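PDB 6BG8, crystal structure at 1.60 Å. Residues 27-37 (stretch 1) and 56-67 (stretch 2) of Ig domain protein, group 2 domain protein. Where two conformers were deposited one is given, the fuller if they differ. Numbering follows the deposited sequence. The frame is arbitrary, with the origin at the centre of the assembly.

Stretch 1 27-37: GSAIVDGDLGI
Stretch 2 56-67: EFDELTNGLSYA

The two stretches lie side by side as parallel strands, in two ladders separated by an irregular segment. Ile 30 pairs with Leu 60 and Val 31 with Thr 61, at CA-CA distances of 4.7 and 4.8 Å. Leu 35 then pairs with Ser 65 (CA-CA 4.3 Å) and Gly 36 with Tyr 66 (CA-CA 4.7 Å).

A type I turn from Phe 57 to Leu 60, closed by Leu 60 N to Phe 57 O (3.0 Å), leads into the first ladder. There Ile 30 N donates to Glu 59 O (2.7 Å), Thr 61 N to Ile 30 O (2.8 Å), and Asp 32 N to Thr 61 O (2.9 Å). Water 1 also donates to Ile 30 O (2.8 Å) and lies 2.7 Å from Thr 61 OG1.

Asp 32 (phi/psi 73/16) and Asn 62 (57/47) both adopt left-handed backbones. Their side chains, m and t at chi1, meet through Asn 62 ND2 to Asp 32 OD1 (2.8 Å). Water 3 donates to Asn 62 O (2.8 Å). Gly 33 O is buried without a polar partner, although Gly 63 CA approaches it at 3.4 Å. A CB on Gly 63 would clash with this oxygen.

Asp 34 (chi1 m) substitutes a side chain for a backbone acceptor: Leu 64 N donates to its OD1 (2.9 Å). Water 2 donates to the same OD1 (2.7 Å) and sits 2.7 Å from Tyr 66 OH.

In the second ladder, Leu 35 N donates to Leu 64 O (2.8 Å) and Ile 37 N to Tyr 66 O (3.1 Å). Tyr 66 N to Leu 35 O (2.9 Å) is weak, bent to 122°.

Leu 60 CD1 packs against Ile 30 CG2 (3.6 Å) and Leu 35 CD1 (4.0 Å).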

# COMPACT_ATOMS: atom_id res chain seq x y z
N GLY A 27 -0.67 -19.46 1.91
CA GLY A 27 -2.01 -19.17 1.47
C GLY A 27 -2.24 -17.80 0.87
O GLY A 27 -3.41 -17.43 0.65
N SER A 28 -1.19 -17.04 0.60
CA SER A 28 -1.31 -15.71 0.02
C SER A 28 -1.27 -15.78 -1.50
O SER A 28 -0.73 -16.72 -2.09
CB SER A 28 -0.18 -14.78 0.52
OG SER A 28 -0.35 -14.42 1.88
N ALA A 29 -1.87 -14.78 -2.14
CA ALA A 29 -1.90 -14.67 -3.59
C ALA A 29 -1.80 -13.21 -3.97
O ALA A 29 -2.75 -12.45 -3.73
CB ALA A 29 -3.18 -15.27 -4.16
N ILE A 30 -0.67 -12.80 -4.56
CA ILE A 30 -0.44 -11.42 -4.96
C ILE A 30 -0.46 -11.34 -6.48
O ILE A 30 0.07 -12.23 -7.16
CB ILE A 30 0.89 -10.88 -4.39
CG1 ILE A 30 0.94 -11.11 -2.87
CG2 ILE A 30 1.08 -9.40 -4.71
CD1 ILE A 30 2.17 -11.84 -2.42
N VAL A 31 -1.09 -10.29 -7.02
CA VAL A 31 -1.38 -10.19 -8.45
C VAL A 31 -1.10 -8.78 -8.96
O VAL A 31 -1.41 -7.79 -8.29
CB VAL A 31 -2.86 -10.56 -8.74
CG1 VAL A 31 -3.15 -10.47 -10.22
CG2 VAL A 31 -3.18 -11.96 -8.22
N ASP A 32 -0.50 -8.70 -10.15
CA ASP A 32 -0.45 -7.50 -11.00
C ASP A 32 0.50 -6.42 -10.47
O ASP A 32 0.43 -5.27 -10.91
CB ASP A 32 -1.84 -6.88 -11.21
CG ASP A 32 -2.73 -7.72 -12.12
OD1 ASP A 32 -2.19 -8.54 -12.89
OD2 ASP A 32 -3.97 -7.54 -12.07
N GLY A 33 1.38 -6.77 -9.54
CA GLY A 33 2.37 -5.81 -9.07
C GLY A 33 3.64 -6.53 -8.66
O GLY A 33 3.65 -7.75 -8.45
N ASP A 34 4.71 -5.75 -8.52
CA ASP A 34 6.01 -6.25 -8.11
C ASP A 34 6.17 -6.22 -6.59
O ASP A 34 5.42 -5.56 -5.87
CB ASP A 34 7.12 -5.40 -8.75
CG ASP A 34 7.18 -5.54 -10.25
OD1 ASP A 34 6.87 -6.64 -10.75
OD2 ASP A 34 7.52 -4.56 -10.93
N LEU A 35 7.17 -6.95 -6.11
CA LEU A 35 7.57 -6.93 -4.71
C LEU A 35 8.98 -6.36 -4.61
O LEU A 35 9.83 -6.67 -5.45
CB LEU A 35 7.54 -8.34 -4.10
CG LEU A 35 6.27 -8.79 -3.38
CD1 LEU A 35 5.02 -8.55 -4.23
CD2 LEU A 35 6.36 -10.26 -2.97
N GLY A 36 9.22 -5.54 -3.60
CA GLY A 36 10.56 -5.02 -3.42
C GLY A 36 10.95 -4.84 -1.97
O GLY A 36 10.11 -4.46 -1.15
N ILE A 37 12.21 -5.13 -1.66
CA ILE A 37 12.84 -4.79 -0.39
C ILE A 37 13.97 -3.82 -0.71
O ILE A 37 14.78 -4.08 -1.61
CB ILE A 37 13.36 -6.04 0.34
CG1 ILE A 37 12.20 -7.00 0.65
CG2 ILE A 37 14.10 -5.64 1.61
CD1 ILE A 37 12.64 -8.36 1.23
N GLU A 56 10.71 -14.64 -9.72
CA GLU A 56 9.34 -15.11 -9.57
C GLU A 56 9.12 -15.75 -8.21
O GLU A 56 10.01 -16.40 -7.64
CB GLU A 56 9.00 -16.12 -10.67
CG GLU A 56 8.87 -15.52 -12.04
CD GLU A 56 8.53 -16.55 -13.10
OE1 GLU A 56 8.92 -17.73 -12.94
OE2 GLU A 56 7.87 -16.18 -14.09
N PHE A 57 7.92 -15.56 -7.68
CA PHE A 57 7.41 -16.32 -6.55
C PHE A 57 6.13 -17.01 -7.01
O PHE A 57 5.35 -16.43 -7.77
CB PHE A 57 7.07 -15.41 -5.36
CG PHE A 57 8.27 -14.89 -4.60
CD1 PHE A 57 9.43 -15.64 -4.46
CD2 PHE A 57 8.21 -13.64 -4.00
CE1 PHE A 57 10.51 -15.13 -3.74
CE2 PHE A 57 9.28 -13.12 -3.28
CZ PHE A 57 10.43 -13.86 -3.15
N ASP A 58 5.91 -18.24 -6.53
CA ASP A 58 4.69 -18.95 -6.90
C ASP A 58 3.45 -18.21 -6.42
O ASP A 58 2.38 -18.32 -7.03
CB ASP A 58 4.70 -20.37 -6.32
CG ASP A 58 5.60 -21.31 -7.09
OD1 ASP A 58 6.11 -20.92 -8.15
OD2 ASP A 58 5.80 -22.44 -6.61
N GLU A 59 3.57 -17.45 -5.33
CA GLU A 59 2.49 -16.68 -4.73
C GLU A 59 2.17 -15.41 -5.50
O GLU A 59 1.20 -14.72 -5.16
CB GLU A 59 2.86 -16.30 -3.30
CG GLU A 59 2.99 -17.49 -2.35
CD GLU A 59 4.32 -18.24 -2.50
OE1 GLU A 59 5.26 -17.68 -3.08
OE2 GLU A 59 4.40 -19.40 -2.03
N LEU A 60 2.94 -15.09 -6.53
CA LEU A 60 2.91 -13.79 -7.18
C LEU A 60 2.69 -13.99 -8.68
O LEU A 60 3.49 -14.66 -9.34
CB LEU A 60 4.21 -13.03 -6.92
CG LEU A 60 4.43 -11.71 -7.65
CD1 LEU A 60 3.39 -10.71 -7.20
CD2 LEU A 60 5.84 -11.19 -7.35
N THR A 61 1.62 -13.41 -9.21
CA THR A 61 1.27 -13.49 -10.62
C THR A 61 1.37 -12.11 -11.25
O THR A 61 0.94 -11.12 -10.65
CB THR A 61 -0.15 -14.04 -10.77
OG1 THR A 61 -0.22 -15.33 -10.15
CG2 THR A 61 -0.53 -14.14 -12.24
N ASN A 62 1.92 -12.04 -12.47
CA ASN A 62 2.09 -10.78 -13.20
C ASN A 62 2.91 -9.78 -12.38
O ASN A 62 2.55 -8.60 -12.24
CB ASN A 62 0.74 -10.18 -13.61
CG ASN A 62 0.89 -9.09 -14.65
OD1 ASN A 62 1.92 -9.01 -15.32
ND2 ASN A 62 -0.12 -8.23 -14.79
N GLY A 63 4.01 -10.26 -11.83
CA GLY A 63 4.92 -9.43 -11.07
C GLY A 63 6.16 -10.22 -10.73
O GLY A 63 6.17 -11.45 -10.83
N LEU A 64 7.20 -9.49 -10.33
CA LEU A 64 8.45 -10.09 -9.89
C LEU A 64 8.86 -9.47 -8.56
O LEU A 64 8.43 -8.38 -8.20
CB LEU A 64 9.57 -9.91 -10.93
CG LEU A 64 9.34 -10.56 -12.30
CD1 LEU A 64 10.36 -10.03 -13.31
CD2 LEU A 64 9.43 -12.07 -12.17
N SER A 65 9.72 -10.19 -7.84
CA SER A 65 10.31 -9.67 -6.61
C SER A 65 11.74 -9.18 -6.86
O SER A 65 12.44 -9.66 -7.75
CB SER A 65 10.32 -10.74 -5.52
OG SER A 65 11.14 -11.83 -5.90
N TYR A 66 12.16 -8.22 -6.05
CA TYR A 66 13.41 -7.50 -6.25
C TYR A 66 14.09 -7.25 -4.92
O TYR A 66 13.43 -6.93 -3.92
CB TYR A 66 13.16 -6.15 -6.93
CG TYR A 66 12.66 -6.28 -8.34
CD1 TYR A 66 13.52 -6.60 -9.38
CD2 TYR A 66 11.30 -6.09 -8.63
CE1 TYR A 66 13.05 -6.74 -10.68
CE2 TYR A 66 10.83 -6.22 -9.93
CZ TYR A 66 11.71 -6.54 -10.94
OH TYR A 66 11.24 -6.66 -12.23
N ALA A 67 15.42 -7.39 -4.92
CA ALA A 67 16.26 -6.95 -3.81
C ALA A 67 17.60 -6.51 -4.38
O ALA A 67 17.99 -6.91 -5.47
CB ALA A 67 16.46 -8.05 -2.76
O HOH W 1 -0.95 -14.83 -7.65
O HOH W 2 8.60 -6.76 -12.85
O HOH W 3 3.77 -6.11 -12.20